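Local coordinates for protein putative tetR-family transcriptional regulator (Streptomyces coelicolor, PDB 3FIW) that probably binds operator DNA through an N-terminal helix-turn-helix domain and regulates transcription, as expected of a TetR-family repressor, at residues A[41-46]-A[117-122]; A[46-51]-A[57-62]; A[85-90]-A[104-109]; A[92-95]-A[101-104]; A[97-102]-A[137-142]. One frame throughout, in Å; residues are numbered along the deposited sequence.

Contact 1: A[41-46]-A[117-122]; sequences VGLDGV and GARLHA
Leu43 and Asp44 reach from the turn after helix 27-41 to neighbouring residues of helix 117-123, one by apolar contact and the other by charge. Asp44 OD1 takes a hydrogen bond from Arg119 NH1 at 2.8 Å, nearly straight at 170°, as part of a salt bridge. The carboxylate lies at the guanidinium edge, in the plane of that group, yet the donor comes to OD1 from above the carboxylate plane, and the two flat groups are turned 64° apart. Beside this bond, Leu43 CD2 rests 3.6 Å from Arg119 CB and also lies over one face of the guanidinium, so the arginine is touched along its stem and at its head. A bend at chi3 (50°) turns the guanidinium alongside the leucine and brings NH1 to the aspartate. The other branch, Leu43 CD1, meets Leu120 CD1 at 3.7 Å. This is the junction between the DNA-binding domain and the C-terminal core domain, which in TetR relatives binds the ligand, and the leucine pair continues into it: both leucines touch Leu38 of helix 27-41 and Leu73 of helix 69-79. Further out, the Leu43 backbone N is hydrogen-bonded to Asp116 OD2, a second polar tie just ahead of helix 117-123. The turn leaves helix 27-41 through Gly42, whose phi is positive, and Val46 N closes it with a 3.1 Å hydrogen bond to Leu43 O.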
# COMPACT_ATOMS: atom_id res chain seq x y z
N VAL A 41 -14.62 -4.98 14.74
CA VAL A 41 -14.97 -3.55 14.79
C VAL A 41 -14.16 -2.68 13.82
O VAL A 41 -14.45 -1.50 13.65
CB VAL A 41 -14.89 -2.97 16.26
CG1 VAL A 41 -15.87 -3.68 17.18
CG2 VAL A 41 -13.44 -3.02 16.83
N GLY A 42 -13.15 -3.26 13.18
CA GLY A 42 -12.29 -2.50 12.27
C GLY A 42 -11.16 -1.93 13.08
O GLY A 42 -11.28 -1.81 14.31
N LEU A 43 -10.06 -1.61 12.40
CA LEU A 43 -8.90 -0.98 13.08
C LEU A 43 -9.28 0.31 13.81
O LEU A 43 -8.76 0.59 14.89
CB LEU A 43 -7.76 -0.73 12.08
CG LEU A 43 -6.35 -0.28 12.49
CD1 LEU A 43 -5.67 -1.25 13.48
CD2 LEU A 43 -5.45 -0.07 11.29
N ASP A 44 -10.15 1.11 13.21
CA ASP A 44 -10.58 2.38 13.78
C ASP A 44 -11.33 2.19 15.07
O ASP A 44 -11.32 3.09 15.91
CB ASP A 44 -11.44 3.16 12.78
CG ASP A 44 -10.61 3.86 11.69
OD1 ASP A 44 -9.35 3.87 11.76
OD2 ASP A 44 -11.23 4.44 10.79
N GLY A 45 -11.98 1.03 15.23
CA GLY A 45 -12.58 0.63 16.54
C GLY A 45 -11.74 -0.10 17.62
O GLY A 45 -12.27 -0.48 18.68
N VAL A 46 -10.46 -0.32 17.38
CA VAL A 46 -9.63 -1.06 18.34
C VAL A 46 -9.17 -0.06 19.42
O VAL A 46 -8.61 1.00 19.11
CB VAL A 46 -8.44 -1.79 17.64
CG1 VAL A 46 -7.56 -2.51 18.63
CG2 VAL A 46 -8.95 -2.77 16.62
N GLY A 117 -6.40 -5.65 7.78
CA GLY A 117 -5.12 -6.35 7.86
C GLY A 117 -3.94 -5.56 7.34
O GLY A 117 -2.91 -5.49 8.01
N ALA A 118 -4.07 -4.95 6.15
CA ALA A 118 -2.91 -4.24 5.57
C ALA A 118 -2.59 -2.88 6.22
O ALA A 118 -1.43 -2.55 6.36
CB ALA A 118 -2.97 -4.16 4.03
N ARG A 119 -3.61 -2.14 6.68
CA ARG A 119 -3.41 -0.92 7.49
C ARG A 119 -2.76 -1.24 8.82
O ARG A 119 -1.93 -0.46 9.33
CB ARG A 119 -4.74 -0.17 7.73
CG ARG A 119 -5.29 0.56 6.52
CD ARG A 119 -6.65 1.16 6.84
NE ARG A 119 -6.57 1.93 8.08
CZ ARG A 119 -7.60 2.21 8.88
NH1 ARG A 119 -7.36 2.92 9.96
NH2 ARG A 119 -8.85 1.85 8.60
N LEU A 120 -3.14 -2.37 9.40
CA LEU A 120 -2.49 -2.83 10.62
C LEU A 120 -1.01 -3.08 10.37
O LEU A 120 -0.16 -2.63 11.14
CB LEU A 120 -3.17 -4.10 11.15
CG LEU A 120 -2.64 -4.69 12.46
CD1 LEU A 120 -3.02 -3.86 13.69
CD2 LEU A 120 -3.11 -6.15 12.60
N HIS A 121 -0.70 -3.81 9.29
CA HIS A 121 0.69 -4.08 8.94
C HIS A 121 1.50 -2.81 8.70
O HIS A 121 2.52 -2.56 9.37
CB HIS A 121 0.70 -4.93 7.69
CG HIS A 121 2.03 -5.56 7.39
ND1 HIS A 121 2.85 -5.13 6.36
CD2 HIS A 121 2.65 -6.62 7.95
CE1 HIS A 121 3.92 -5.91 6.29
NE2 HIS A 121 3.83 -6.82 7.25
N ALA A 122 1.02 -2.01 7.75
CA ALA A 122 1.69 -0.74 7.35
C ALA A 122 1.89 0.20 8.54
O ALA A 122 2.95 0.83 8.68
CB ALA A 122 0.94 -0.04 6.23

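Contact 2: A[46-51]-A[57-62]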
# COMPACT_ATOMS: atom_id res chain seq x y z
N VAL A 46 -10.46 -0.32 17.38
CA VAL A 46 -9.63 -1.06 18.34
C VAL A 46 -9.17 -0.06 19.42
O VAL A 46 -8.61 1.00 19.11
CB VAL A 46 -8.44 -1.79 17.64
CG1 VAL A 46 -7.56 -2.51 18.63
CG2 VAL A 46 -8.95 -2.77 16.62
N SER A 47 -9.48 -0.39 20.68
CA SER A 47 -9.03 0.37 21.84
C SER A 47 -8.83 -0.60 22.97
O SER A 47 -9.38 -1.72 22.97
CB SER A 47 -10.03 1.44 22.27
OG SER A 47 -11.28 0.86 22.55
N THR A 48 -8.01 -0.19 23.91
CA THR A 48 -7.80 -0.91 25.14
C THR A 48 -9.11 -1.11 25.90
O THR A 48 -9.40 -2.22 26.37
CB THR A 48 -6.78 -0.18 26.00
OG1 THR A 48 -5.63 0.06 25.17
CG2 THR A 48 -6.37 -1.01 27.21
N ARG A 49 -9.91 -0.05 25.99
CA ARG A 49 -11.14 -0.19 26.74
C ARG A 49 -12.08 -1.23 26.10
O ARG A 49 -12.70 -2.03 26.80
CB ARG A 49 -11.77 1.18 27.10
CG ARG A 49 -12.97 1.64 26.34
CD ARG A 49 -14.28 1.48 27.13
NE ARG A 49 -15.43 1.92 26.32
CZ ARG A 49 -15.91 1.29 25.24
NH1 ARG A 49 -15.38 0.14 24.82
NH2 ARG A 49 -16.94 1.79 24.57
N ARG A 50 -12.12 -1.27 24.78
CA ARG A 50 -13.01 -2.18 24.09
C ARG A 50 -12.51 -3.63 24.20
O ARG A 50 -13.30 -4.56 24.41
CB ARG A 50 -13.13 -1.74 22.63
CG ARG A 50 -14.51 -1.79 22.08
CD ARG A 50 -14.60 -0.80 20.96
NE ARG A 50 -15.97 -0.65 20.48
CZ ARG A 50 -16.36 0.25 19.59
NH1 ARG A 50 -15.48 1.10 19.07
NH2 ARG A 50 -17.64 0.29 19.23
N LEU A 51 -11.19 -3.82 24.10
CA LEU A 51 -10.58 -5.11 24.30
C LEU A 51 -10.81 -5.61 25.73
O LEU A 51 -11.16 -6.79 25.93
CB LEU A 51 -9.07 -5.04 23.96
CG LEU A 51 -8.12 -6.20 24.26
CD1 LEU A 51 -8.50 -7.49 23.55
CD2 LEU A 51 -6.73 -5.78 23.87
N VAL A 57 -12.62 -7.86 31.61
CA VAL A 57 -11.71 -7.45 32.68
C VAL A 57 -11.71 -5.93 32.85
O VAL A 57 -12.23 -5.19 31.99
CB VAL A 57 -10.24 -7.97 32.46
CG1 VAL A 57 -10.20 -9.49 32.37
CG2 VAL A 57 -9.58 -7.35 31.23
N GLU A 58 -11.15 -5.49 33.98
CA GLU A 58 -10.86 -4.07 34.23
C GLU A 58 -9.83 -3.56 33.23
O GLU A 58 -8.78 -4.20 33.03
CB GLU A 58 -10.31 -3.88 35.64
CG GLU A 58 -11.32 -4.20 36.76
CD GLU A 58 -12.60 -3.42 36.59
OE1 GLU A 58 -13.62 -4.02 36.18
OE2 GLU A 58 -12.58 -2.19 36.84
N GLN A 59 -10.13 -2.42 32.62
CA GLN A 59 -9.21 -1.85 31.61
C GLN A 59 -7.75 -1.64 32.07
O GLN A 59 -6.82 -1.95 31.30
CB GLN A 59 -9.78 -0.57 30.99
CG GLN A 59 -8.92 -0.05 29.84
CD GLN A 59 -9.28 1.35 29.42
OE1 GLN A 59 -8.51 2.01 28.71
NE2 GLN A 59 -10.44 1.82 29.84
N PRO A 60 -7.53 -1.08 33.30
CA PRO A 60 -6.14 -0.96 33.80
C PRO A 60 -5.36 -2.27 33.91
O PRO A 60 -4.14 -2.27 33.82
CB PRO A 60 -6.32 -0.33 35.18
CG PRO A 60 -7.62 0.44 35.04
CD PRO A 60 -8.48 -0.46 34.24
N SER A 61 -6.04 -3.40 34.08
CA SER A 61 -5.36 -4.68 34.06
C SER A 61 -4.64 -5.01 32.73
O SER A 61 -3.73 -5.83 32.72
CB SER A 61 -6.31 -5.81 34.45
OG SER A 61 -7.03 -6.24 33.32
N LEU A 62 -5.04 -4.35 31.64
CA LEU A 62 -4.39 -4.52 30.34
C LEU A 62 -3.15 -3.67 30.16
O LEU A 62 -2.29 -4.04 29.37
CB LEU A 62 -5.36 -4.25 29.19
CG LEU A 62 -6.53 -5.22 29.02
CD1 LEU A 62 -7.28 -4.87 27.73
CD2 LEU A 62 -6.08 -6.70 29.05
O HOH W 1 -8.60 2.44 25.45
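Gln59, the first residue of 57-62 to make a substantial contact, lays its side chain across the start of helix 48-55, where Ser47 holds the N-cap, its OG accepting from Arg50 N. The CG of Gln59 is anti to the backbone N (chi1 -173°) and the chain runs on extended, which carries the amide over the backbone of Arg49. There Gln59 NE2 comes to 3.1 Å from Arg49 CB, a close approach of amide to aliphatic carbon with no hydrogen bond in it. On the way, Gln59 CG passes 3.8 Å from Thr48 CG2, the two side chains crossing at about a right angle. A water joins the amide oxygen to the helix: it accepts from Arg49 N at 2.9 Å and donates to Gln59 OE1 at 3.3 Å. The two segments fall within the predicted helix-turn-helix, with helix 48-55 as its first helix and helix 60-63 as the probable recognition helix. Next along the chain, Ser61 OG donates back to Glu58 O at 2.7 Å, just ahead of this weakly bonded second helix. Leu62 then packs on helix 48-55. Its CB faces Thr48 CG2 at 3.9 Å, while CD1 lies 3.8 Å from Leu51 CG and also near Thr48 O. Ala52 and Leu55 extend this apolar surface for Leu62, and Leu51 reaches on to Val30 and Ala34 of helix 27-41.

Contact 3: A[85-90]-A[104-109]; sequences AAEPLP and TRSFRR
Glu87 meets Ser106 and comes near Arg109, residues a little under one turn apart on helix 96-112. The van der Waals part of the contact is small and centres on the serine: Glu87 CG lies 3.3 Å from Ser106 OG, so the hydroxyl faces the aliphatic stem of the glutamate more closely than its carboxylate. Ser106 OG is anti to its own backbone N (chi1 -178°), which turns it outward to the loop. The glutamate chain bends at chi2 (-80°) and its carboxylate swings past the serine, leaving OE1 4.0 Å from the hydroxyl oxygen.

The electrostatic part is looser still. Glu87 OE1 and Arg109 NH1 are 4.3 Å apart, beyond a salt bridge, and the carboxylate oxygen stands oblique to the guanidinium. Arg109 is also folded back on its own helix, where Arg105 O lies 4.1 Å above the guanidinium plane, over its centre.

Hydrogen bonding serves the surroundings and does not cross between the segments. Glu87 O accepts from Arg132 NH2, which ties the loop to helix 130-142, and Leu89 and Pro90 lean on that same helix. Another side of helix 96-112 turns to the second subunit, where Arg105 forms a salt bridge with Glu194 of that chain. The loop 85-90 thus runs from the end of helix 82-85 back along helix 96-112, roughly antiparallel to it, in the C-terminal part of this TetR-type fold. With one close carbon-to-oxygen contact and a separated pair of opposite charges, the attraction between the charges is probably weak, and no hydrogen bond between the segments fixes the carboxylate.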
# COMPACT_ATOMS: atom_id res chain seq x y z
N ALA A 85 4.42 -17.07 8.37
CA ALA A 85 5.58 -17.75 8.94
C ALA A 85 5.37 -19.23 9.09
O ALA A 85 6.32 -19.99 9.24
CB ALA A 85 5.94 -17.15 10.29
N ALA A 86 4.12 -19.65 9.09
CA ALA A 86 3.82 -21.09 9.19
C ALA A 86 4.04 -21.84 7.88
O ALA A 86 3.94 -23.06 7.86
CB ALA A 86 2.39 -21.31 9.68
N GLU A 87 4.30 -21.14 6.77
CA GLU A 87 4.43 -21.82 5.47
C GLU A 87 5.76 -22.55 5.34
O GLU A 87 6.76 -22.06 5.86
CB GLU A 87 4.31 -20.81 4.34
CG GLU A 87 2.95 -20.21 4.25
CD GLU A 87 2.00 -21.11 3.56
OE1 GLU A 87 2.18 -21.33 2.34
OE2 GLU A 87 1.05 -21.59 4.20
N PRO A 88 5.79 -23.69 4.62
CA PRO A 88 7.10 -24.37 4.45
C PRO A 88 8.08 -23.47 3.70
O PRO A 88 7.68 -22.68 2.83
CB PRO A 88 6.77 -25.60 3.61
CG PRO A 88 5.27 -25.69 3.52
CD PRO A 88 4.69 -24.37 3.91
N LEU A 89 9.34 -23.54 4.09
CA LEU A 89 10.42 -22.90 3.38
C LEU A 89 10.73 -23.64 2.07
O LEU A 89 10.57 -24.88 1.97
CB LEU A 89 11.68 -22.83 4.27
CG LEU A 89 11.59 -21.87 5.46
CD1 LEU A 89 12.73 -22.00 6.44
CD2 LEU A 89 11.40 -20.42 5.00
N PRO A 90 11.24 -22.90 1.08
CA PRO A 90 11.46 -23.54 -0.20
C PRO A 90 12.65 -24.55 -0.12
O PRO A 90 13.60 -24.31 0.62
CB PRO A 90 11.78 -22.37 -1.13
CG PRO A 90 12.27 -21.26 -0.24
CD PRO A 90 11.64 -21.47 1.09
N THR A 104 4.30 -14.79 -2.44
CA THR A 104 3.59 -13.52 -2.50
C THR A 104 2.09 -13.74 -2.27
O THR A 104 1.44 -12.93 -1.57
CB THR A 104 3.77 -12.81 -3.87
OG1 THR A 104 5.14 -12.74 -4.18
CG2 THR A 104 3.24 -11.35 -3.85
N ARG A 105 1.55 -14.81 -2.89
CA ARG A 105 0.16 -15.25 -2.60
C ARG A 105 -0.04 -15.53 -1.11
O ARG A 105 -1.06 -15.17 -0.53
CB ARG A 105 -0.27 -16.45 -3.42
CG ARG A 105 -0.41 -16.20 -4.94
CD ARG A 105 -0.55 -17.54 -5.71
NE ARG A 105 -0.65 -17.25 -7.12
CZ ARG A 105 -0.12 -17.97 -8.12
NH1 ARG A 105 0.61 -19.05 -7.87
NH2 ARG A 105 -0.30 -17.57 -9.40
N SER A 106 0.95 -16.12 -0.47
CA SER A 106 0.85 -16.31 0.98
C SER A 106 0.75 -14.99 1.75
O SER A 106 -0.06 -14.85 2.68
CB SER A 106 2.01 -17.16 1.53
OG SER A 106 1.82 -17.35 2.94
N PHE A 107 1.64 -14.06 1.40
CA PHE A 107 1.70 -12.76 2.06
C PHE A 107 0.36 -12.02 1.94
O PHE A 107 -0.13 -11.47 2.94
CB PHE A 107 2.81 -11.93 1.44
CG PHE A 107 3.07 -10.63 2.16
CD1 PHE A 107 3.31 -10.60 3.54
CD2 PHE A 107 3.08 -9.41 1.45
CE1 PHE A 107 3.59 -9.37 4.17
CE2 PHE A 107 3.34 -8.22 2.06
CZ PHE A 107 3.60 -8.19 3.42
N ARG A 108 -0.17 -11.96 0.71
CA ARG A 108 -1.50 -11.45 0.45
C ARG A 108 -2.57 -12.10 1.33
O ARG A 108 -3.33 -11.44 2.00
CB ARG A 108 -1.85 -11.64 -1.03
CG ARG A 108 -3.24 -11.03 -1.35
CD ARG A 108 -3.42 -10.74 -2.80
NE ARG A 108 -4.81 -10.38 -3.12
CZ ARG A 108 -5.79 -11.24 -3.39
NH1 ARG A 108 -5.58 -12.56 -3.40
NH2 ARG A 108 -7.01 -10.77 -3.67
N ARG A 109 -2.65 -13.42 1.28
CA ARG A 109 -3.60 -14.19 2.05
C ARG A 109 -3.49 -13.80 3.55
O ARG A 109 -4.50 -13.58 4.24
CB ARG A 109 -3.35 -15.69 1.82
CG ARG A 109 -4.28 -16.68 2.56
CD ARG A 109 -3.74 -18.14 2.51
NE ARG A 109 -3.55 -18.54 1.11
CZ ARG A 109 -2.38 -18.89 0.56
NH1 ARG A 109 -1.26 -18.98 1.28
NH2 ARG A 109 -2.36 -19.22 -0.73

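Contact 4: A[92-95]-A[101-104]; sequences PGED and LRNT
A single salt bridge, Glu94 to Arg102, joins the loop before helix 96-112 to the second turn of that helix. This bond is the close-fitting part: Arg102 NH1 donates to Glu94 OE1 at 3.0 Å with an N-H...O angle of 177°. The oxygen sits in the guanidinium plane, at its edge, and the carboxylate is turned 27° from that plane, so the flat groups are nearly coplanar. NH2 stays 3.8 Å from the same oxygen, making this a one-pronged rather than a bidentate pairing. Glu94 reaches it with CG wedged between the backbone N and carbonyl carbon (chi1 77°) and an extended chain beyond, while Arg102 bends at chi3.

Around the bond the contact is loose. It lies at the surface, with Arg102 exposed, and the segments bury just 72 Å² between them. Glu94 OE2 is held by the backbone N of Glu91, so the loop itself orients the carboxylate. Next to it, Asp95 occupies the N-cap and makes weak bonds to His97 N and Gly98 N. The positive end of the helix dipole may favour the charged form of Asp95, and Arg102 probably favours that of Glu94.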
# COMPACT_ATOMS: atom_id res chain seq x y z
N PRO A 92 15.64 -26.62 -2.30
CA PRO A 92 16.45 -26.94 -3.48
C PRO A 92 15.81 -27.98 -4.39
O PRO A 92 15.35 -29.06 -3.94
CB PRO A 92 17.73 -27.51 -2.86
CG PRO A 92 17.93 -26.57 -1.75
CD PRO A 92 16.53 -26.28 -1.17
N GLY A 93 15.78 -27.65 -5.67
CA GLY A 93 15.16 -28.53 -6.62
C GLY A 93 13.76 -28.06 -6.94
O GLY A 93 13.26 -28.39 -8.01
N GLU A 94 13.10 -27.32 -6.04
CA GLU A 94 11.75 -26.92 -6.43
C GLU A 94 11.81 -25.72 -7.33
O GLU A 94 12.82 -25.00 -7.35
CB GLU A 94 10.74 -26.80 -5.29
CG GLU A 94 10.85 -25.60 -4.44
CD GLU A 94 9.77 -25.56 -3.38
OE1 GLU A 94 8.66 -25.05 -3.68
OE2 GLU A 94 10.04 -26.03 -2.27
N ASP A 95 10.76 -25.60 -8.13
CA ASP A 95 10.63 -24.56 -9.14
C ASP A 95 10.59 -23.21 -8.40
O ASP A 95 9.65 -22.93 -7.65
CB ASP A 95 9.36 -24.80 -9.97
CG ASP A 95 9.03 -23.65 -10.88
OD1 ASP A 95 9.98 -23.01 -11.37
OD2 ASP A 95 7.81 -23.38 -11.10
N LEU A 101 5.73 -17.00 -6.81
CA LEU A 101 4.31 -16.67 -6.84
C LEU A 101 3.63 -17.10 -5.57
O LEU A 101 2.87 -16.33 -4.99
CB LEU A 101 3.66 -17.34 -8.05
CG LEU A 101 4.23 -16.88 -9.42
CD1 LEU A 101 3.60 -17.70 -10.52
CD2 LEU A 101 4.00 -15.41 -9.68
N ARG A 102 3.85 -18.36 -5.18
CA ARG A 102 3.27 -18.94 -3.97
C ARG A 102 3.58 -18.10 -2.68
O ARG A 102 2.66 -17.81 -1.88
CB ARG A 102 3.72 -20.40 -3.84
CG ARG A 102 2.87 -21.26 -2.90
CD ARG A 102 3.41 -22.71 -2.71
NE ARG A 102 3.89 -23.18 -4.00
CZ ARG A 102 5.10 -23.69 -4.20
NH1 ARG A 102 5.93 -23.83 -3.16
NH2 ARG A 102 5.47 -24.06 -5.43
N ASN A 103 4.84 -17.68 -2.52
CA ASN A 103 5.24 -16.80 -1.40
C ASN A 103 4.47 -15.45 -1.29
O ASN A 103 4.03 -15.00 -0.20
CB ASN A 103 6.72 -16.52 -1.50
CG ASN A 103 7.23 -15.83 -0.30
OD1 ASN A 103 7.28 -16.42 0.78
ND2 ASN A 103 7.58 -14.57 -0.44
N THR A 104 4.30 -14.79 -2.44
CA THR A 104 3.59 -13.52 -2.50
C THR A 104 2.09 -13.74 -2.27
O THR A 104 1.44 -12.93 -1.57
CB THR A 104 3.77 -12.81 -3.87
OG1 THR A 104 5.14 -12.74 -4.18
CG2 THR A 104 3.24 -11.35 -3.85

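Contact 5: A[97-102]-A[137-142]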
# COMPACT_ATOMS: atom_id res chain seq x y z
N HIS A 97 10.19 -20.42 -9.53
CA HIS A 97 9.25 -19.53 -10.19
C HIS A 97 7.87 -19.65 -9.55
O HIS A 97 7.30 -18.65 -9.17
CB HIS A 97 9.21 -19.80 -11.70
CG HIS A 97 8.45 -18.79 -12.50
ND1 HIS A 97 7.33 -18.14 -12.03
CD2 HIS A 97 8.61 -18.37 -13.79
CE1 HIS A 97 6.85 -17.34 -12.97
NE2 HIS A 97 7.62 -17.45 -14.04
N GLY A 98 7.35 -20.88 -9.46
CA GLY A 98 6.11 -21.21 -8.77
C GLY A 98 6.15 -20.91 -7.28
O GLY A 98 5.14 -20.46 -6.74
N TRP A 99 7.28 -21.16 -6.62
CA TRP A 99 7.45 -20.79 -5.24
C TRP A 99 7.36 -19.28 -5.07
O TRP A 99 6.66 -18.78 -4.18
CB TRP A 99 8.78 -21.25 -4.67
CG TRP A 99 8.99 -20.68 -3.26
CD1 TRP A 99 8.56 -21.23 -2.07
CD2 TRP A 99 9.60 -19.41 -2.90
NE1 TRP A 99 8.89 -20.40 -1.02
CE2 TRP A 99 9.54 -19.30 -1.49
CE3 TRP A 99 10.22 -18.40 -3.64
CZ2 TRP A 99 10.06 -18.20 -0.81
CZ3 TRP A 99 10.73 -17.30 -2.96
CH2 TRP A 99 10.65 -17.21 -1.57
N PHE A 100 8.06 -18.53 -5.92
CA PHE A 100 7.95 -17.05 -5.83
C PHE A 100 6.50 -16.55 -5.83
O PHE A 100 6.08 -15.77 -4.98
CB PHE A 100 8.79 -16.36 -6.92
CG PHE A 100 8.90 -14.88 -6.74
CD1 PHE A 100 9.96 -14.33 -6.06
CD2 PHE A 100 7.91 -14.03 -7.23
CE1 PHE A 100 10.04 -12.98 -5.88
CE2 PHE A 100 7.99 -12.69 -7.05
CZ PHE A 100 9.06 -12.16 -6.38
N LEU A 101 5.73 -17.00 -6.81
CA LEU A 101 4.31 -16.67 -6.84
C LEU A 101 3.63 -17.10 -5.57
O LEU A 101 2.87 -16.33 -4.99
CB LEU A 101 3.66 -17.34 -8.05
CG LEU A 101 4.23 -16.88 -9.42
CD1 LEU A 101 3.60 -17.70 -10.52
CD2 LEU A 101 4.00 -15.41 -9.68
N ARG A 102 3.85 -18.36 -5.18
CA ARG A 102 3.27 -18.94 -3.97
C ARG A 102 3.58 -18.10 -2.68
O ARG A 102 2.66 -17.81 -1.88
CB ARG A 102 3.72 -20.40 -3.84
CG ARG A 102 2.87 -21.26 -2.90
CD ARG A 102 3.41 -22.71 -2.71
NE ARG A 102 3.89 -23.18 -4.00
CZ ARG A 102 5.10 -23.69 -4.20
NH1 ARG A 102 5.93 -23.83 -3.16
NH2 ARG A 102 5.47 -24.06 -5.43
N MSE A 137 15.93 -16.14 0.34
CA MSE A 137 16.88 -15.53 -0.57
C MSE A 137 17.92 -16.51 -1.10
O MSE A 137 18.19 -16.49 -2.30
CB MSE A 137 17.57 -14.35 0.07
CG MSE A 137 18.07 -13.35 -0.96
SE MSE A 137 16.52 -12.46 -1.78
CE MSE A 137 15.67 -11.51 -0.27
N ASP A 138 18.49 -17.35 -0.21
CA ASP A 138 19.45 -18.39 -0.60
C ASP A 138 18.89 -19.35 -1.63
O ASP A 138 19.57 -19.69 -2.60
CB ASP A 138 19.91 -19.20 0.62
CG ASP A 138 20.92 -18.44 1.49
OD1 ASP A 138 21.11 -18.86 2.68
OD2 ASP A 138 21.51 -17.45 0.97
N PHE A 139 17.65 -19.77 -1.42
CA PHE A 139 16.94 -20.59 -2.39
C PHE A 139 16.86 -19.96 -3.78
O PHE A 139 17.05 -20.65 -4.78
CB PHE A 139 15.54 -20.91 -1.88
CG PHE A 139 14.66 -21.50 -2.92
CD1 PHE A 139 14.81 -22.85 -3.30
CD2 PHE A 139 13.72 -20.72 -3.58
CE1 PHE A 139 13.99 -23.43 -4.30
CE2 PHE A 139 12.88 -21.25 -4.55
CZ PHE A 139 13.01 -22.63 -4.92
N LEU A 140 16.56 -18.66 -3.84
CA LEU A 140 16.42 -17.94 -5.11
C LEU A 140 17.79 -17.81 -5.78
O LEU A 140 17.93 -17.98 -6.99
CB LEU A 140 15.78 -16.55 -4.90
CG LEU A 140 14.26 -16.47 -4.69
CD1 LEU A 140 13.83 -15.06 -4.35
CD2 LEU A 140 13.50 -16.96 -5.95
N VAL A 141 18.80 -17.51 -4.99
CA VAL A 141 20.18 -17.46 -5.51
C VAL A 141 20.64 -18.85 -5.99
O VAL A 141 21.18 -18.96 -7.09
CB VAL A 141 21.17 -16.90 -4.46
CG1 VAL A 141 22.66 -17.00 -4.94
CG2 VAL A 141 20.77 -15.48 -4.02
N ALA A 142 20.44 -19.89 -5.19
CA ALA A 142 20.79 -21.25 -5.62
C ALA A 142 19.96 -21.75 -6.82
O ALA A 142 20.35 -22.69 -7.47
CB ALA A 142 20.76 -22.25 -4.45
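This is a buried aromatic and aliphatic packing between two nearly antiparallel helices, 96-112 and 130-142, toward the end of the core domain farther from the DNA-binding helices. The segment axes come within 11.3 Å at an angle of 152°, a spacing filled by large side chains. Phe139 and Trp99 form a T-shaped pair in which the edge of the phenylalanine is turned to a face of the indole: the centroids of the five-membered ring of Trp99 and the ring of Phe139 are 5.4 Å apart and the planes stand at 66°. Phe139 CE2 is the touching atom, 4.0 Å from Trp99 CE3. With CG anti to the backbone N on both residues (chi1 173° for Trp99), the side chains extend across the gap and slide past each other in opposite directions. In the all-helical TetR fold this places the pair inside the C-terminal core, where Pro90 and Glu94 of the loop before helix 96-112 also lie against both rings. Leu140 fills the adjoining position, its CG 4.0 Å from Trp99 CZ3, the leucine crossing the indole at about a right angle. Its CD1 also reaches the edge of the Phe100 ring, 4.3 Å from Phe100 CD1. Phe100 continues the packing onto Ala153 and Met154 of helix 147-170 and onto Thr201 of the second subunit, while Trp96 covers Phe139 and Leu140.

Overall arrangement
From the N terminus, contact 1 opens the widest loop, running from the turn after helix 27-41 to helix 117-123 and tying the DNA-binding domain to the core. Contact 2 closes a short loop inside it, within the helix-turn-helix, and shares Val46 with it. Contacts 3 and 4 are also nested in that loop, and both bring the linker after helix 82-85 back to helix 96-112, sharing Thr104. Contact 5 crosses contacts 1 and 3 along the chain, joining helix 96-112 to helix 130-142; contacts 3 and 4 each touch it. Contacts 3, 4 and 5 cluster beside the second subunit, with contacts 2 and 5 about 43 Å apart between centres.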